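Local coordinates for protein nitrite oxidoreductase subunit B (Kuenenia stuttgartiensis, PDB 7B04) that probably relays electrons through its chain of iron-sulfur clusters between the catalytic subunit and a heme-bearing subunit during nitrite oxidation to nitrate, at residues Glu163-Phe169 with Trp310-Leu316. Numbering follows the deposited sequence.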
# COMPACT_ATOMS: atom_id res chain seq x y z
N GLU A 163 -26.40 2.26 -10.05
CA GLU A 163 -25.64 3.32 -9.37
C GLU A 163 -25.62 3.06 -7.87
O GLU A 163 -26.67 2.86 -7.26
CB GLU A 163 -26.24 4.71 -9.65
CG GLU A 163 -26.34 5.11 -11.10
CD GLU A 163 -27.11 6.42 -11.26
OE1 GLU A 163 -27.54 6.95 -10.23
OE2 GLU A 163 -27.29 6.90 -12.40
N HIS A 164 -24.43 3.09 -7.29
CA HIS A 164 -24.26 2.85 -5.86
C HIS A 164 -24.67 4.10 -5.09
O HIS A 164 -24.17 5.20 -5.35
CB HIS A 164 -22.81 2.51 -5.53
CG HIS A 164 -22.35 1.18 -6.06
ND1 HIS A 164 -21.10 0.68 -5.78
CD2 HIS A 164 -22.96 0.27 -6.86
CE1 HIS A 164 -20.96 -0.50 -6.36
NE2 HIS A 164 -22.07 -0.77 -7.02
N SER A 165 -25.58 3.94 -4.13
CA SER A 165 -25.96 5.05 -3.26
C SER A 165 -24.75 5.57 -2.49
O SER A 165 -24.48 6.78 -2.48
CB SER A 165 -27.07 4.61 -2.30
OG SER A 165 -26.60 3.58 -1.44
N ARG A 166 -24.01 4.67 -1.85
CA ARG A 166 -22.74 5.00 -1.22
C ARG A 166 -21.63 4.59 -2.18
O ARG A 166 -21.49 3.40 -2.49
CB ARG A 166 -22.61 4.28 0.13
CG ARG A 166 -21.49 4.78 1.03
CD ARG A 166 -21.58 4.13 2.40
NE ARG A 166 -22.80 4.50 3.11
CZ ARG A 166 -23.17 3.99 4.27
NH1 ARG A 166 -22.45 3.04 4.84
NH2 ARG A 166 -24.30 4.39 4.85
N TRP A 167 -20.84 5.56 -2.64
CA TRP A 167 -19.96 5.29 -3.76
C TRP A 167 -18.69 6.12 -3.68
O TRP A 167 -18.65 7.18 -3.05
CB TRP A 167 -20.66 5.58 -5.09
CG TRP A 167 -20.98 7.04 -5.27
CD1 TRP A 167 -22.11 7.68 -4.85
CD2 TRP A 167 -20.17 8.03 -5.90
NE1 TRP A 167 -22.05 9.01 -5.18
CE2 TRP A 167 -20.86 9.25 -5.82
CE3 TRP A 167 -18.91 8.01 -6.52
CZ2 TRP A 167 -20.35 10.44 -6.35
CZ3 TRP A 167 -18.41 9.18 -7.04
CH2 TRP A 167 -19.13 10.38 -6.95
N PHE A 168 -17.65 5.61 -4.34
CA PHE A 168 -16.39 6.30 -4.58
C PHE A 168 -15.60 5.49 -5.59
O PHE A 168 -15.72 4.26 -5.64
CB PHE A 168 -15.58 6.51 -3.29
CG PHE A 168 -14.87 5.28 -2.81
CD1 PHE A 168 -13.50 5.14 -2.99
CD2 PHE A 168 -15.55 4.28 -2.15
CE1 PHE A 168 -12.84 4.02 -2.53
CE2 PHE A 168 -14.89 3.15 -1.69
CZ PHE A 168 -13.53 3.02 -1.89
N PHE A 169 -14.80 6.17 -6.41
CA PHE A 169 -13.98 5.52 -7.41
C PHE A 169 -12.64 6.22 -7.49
O PHE A 169 -12.42 7.26 -6.86
CB PHE A 169 -14.67 5.49 -8.79
CG PHE A 169 -14.80 6.84 -9.45
CD1 PHE A 169 -15.89 7.65 -9.18
CD2 PHE A 169 -13.84 7.29 -10.34
CE1 PHE A 169 -16.02 8.89 -9.79
CE2 PHE A 169 -13.96 8.53 -10.95
CZ PHE A 169 -15.05 9.32 -10.67
N TRP A 310 -20.41 1.74 -11.67
CA TRP A 310 -21.22 1.86 -10.47
C TRP A 310 -21.44 3.29 -10.01
O TRP A 310 -22.27 3.52 -9.12
CB TRP A 310 -20.58 1.07 -9.32
CG TRP A 310 -19.26 1.64 -8.91
CD1 TRP A 310 -19.03 2.55 -7.93
CD2 TRP A 310 -17.98 1.33 -9.48
NE1 TRP A 310 -17.69 2.84 -7.85
CE2 TRP A 310 -17.03 2.10 -8.79
CE3 TRP A 310 -17.56 0.49 -10.51
CZ2 TRP A 310 -15.67 2.04 -9.10
CZ3 TRP A 310 -16.21 0.44 -10.81
CH2 TRP A 310 -15.28 1.21 -10.11
N ALA A 311 -20.71 4.26 -10.56
CA ALA A 311 -20.81 5.62 -10.07
C ALA A 311 -22.05 6.30 -10.64
O ALA A 311 -22.56 5.91 -11.69
CB ALA A 311 -19.56 6.41 -10.46
N PRO A 312 -22.57 7.31 -9.94
CA PRO A 312 -23.71 8.06 -10.47
C PRO A 312 -23.41 8.61 -11.85
O PRO A 312 -22.36 9.23 -12.08
CB PRO A 312 -23.90 9.19 -9.45
CG PRO A 312 -23.37 8.62 -8.18
CD PRO A 312 -22.22 7.74 -8.58
N ARG A 313 -24.33 8.37 -12.79
CA ARG A 313 -24.07 8.75 -14.17
C ARG A 313 -23.96 10.27 -14.32
O ARG A 313 -23.16 10.74 -15.13
CB ARG A 313 -25.16 8.20 -15.08
CG ARG A 313 -25.29 6.68 -15.05
CD ARG A 313 -24.16 6.00 -15.80
NE ARG A 313 -24.37 4.56 -15.93
CZ ARG A 313 -23.94 3.66 -15.05
NH1 ARG A 313 -24.17 2.37 -15.25
NH2 ARG A 313 -23.26 4.05 -13.97
N ALA A 314 -24.69 11.03 -13.51
CA ALA A 314 -24.63 12.49 -13.60
C ALA A 314 -23.22 13.00 -13.31
O ALA A 314 -22.69 13.84 -14.04
CB ALA A 314 -25.64 13.12 -12.64
N TYR A 315 -22.60 12.49 -12.25
CA TYR A 315 -21.23 12.87 -11.94
C TYR A 315 -20.28 12.44 -13.06
O TYR A 315 -19.37 13.18 -13.43
CB TYR A 315 -20.80 12.26 -10.60
CG TYR A 315 -19.46 12.74 -10.09
CD1 TYR A 315 -19.33 13.98 -9.47
CD2 TYR A 315 -18.33 11.95 -10.21
CE1 TYR A 315 -18.10 14.41 -8.99
CE2 TYR A 315 -17.10 12.37 -9.73
CZ TYR A 315 -16.99 13.61 -9.13
OH TYR A 315 -15.77 14.03 -8.66
N LEU A 316 -20.49 11.23 -13.60
CA LEU A 316 -19.60 10.72 -14.64
C LEU A 316 -19.69 11.53 -15.93
O LEU A 316 -18.66 11.79 -16.57
CB LEU A 316 -19.92 9.25 -14.92
CG LEU A 316 -19.62 8.21 -13.83
CD1 LEU A 316 -19.74 6.81 -14.41
CD2 LEU A 316 -18.24 8.42 -13.23
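Two hydrogen bonds join W310 to loop 163-169 where, in this NarH-like iron-sulfur subunit, the loop meets the N-terminal end of helix 313-320. H164 N donates to W310 O (2.9 Å, nearly linear), and the indole NE1 of W310 donates to F168 O at 3.3 Å. Tryptophan suits this place because its NE1-H reaches that carbonyl while its broad ring packs on F169 CB (W310 CZ2 at 3.6 Å). P312 is the N-cap: proline lacks an N-H, which the helix does not need there, and P312 O accepts L316 N (3.1 Å). E163 OE2 accepts a weak hydrogen bond from R313 N (3.3 Å), a first-turn amide without a carbonyl partner in the helix, placing the carboxylate at the positive end of the helix dipole. The R313 guanidinium turns back to R309 O. H164 lays one ring face over W310 CB, 3.3 Å from the ring centroid, while its ND1 is hydrogen-bonded to Y337 OH of subunit A; the contact thus also faces subunit A, probably the catalytic subunit, as in nitrate reductases. The W310 side chain lies about 7 Å from that of C35, a [4Fe-4S] ligand. Small A311 touches both W167 and F169. F169 CE1 meets Y315 CE2 at 3.6 Å, edge towards edge, and W167 CH2 sits over the Y315 ring. The flat W167 indole also receives the proline in a CH-pi contact, P312 CD lying 3.4 Å from the centroid of its five-membered ring.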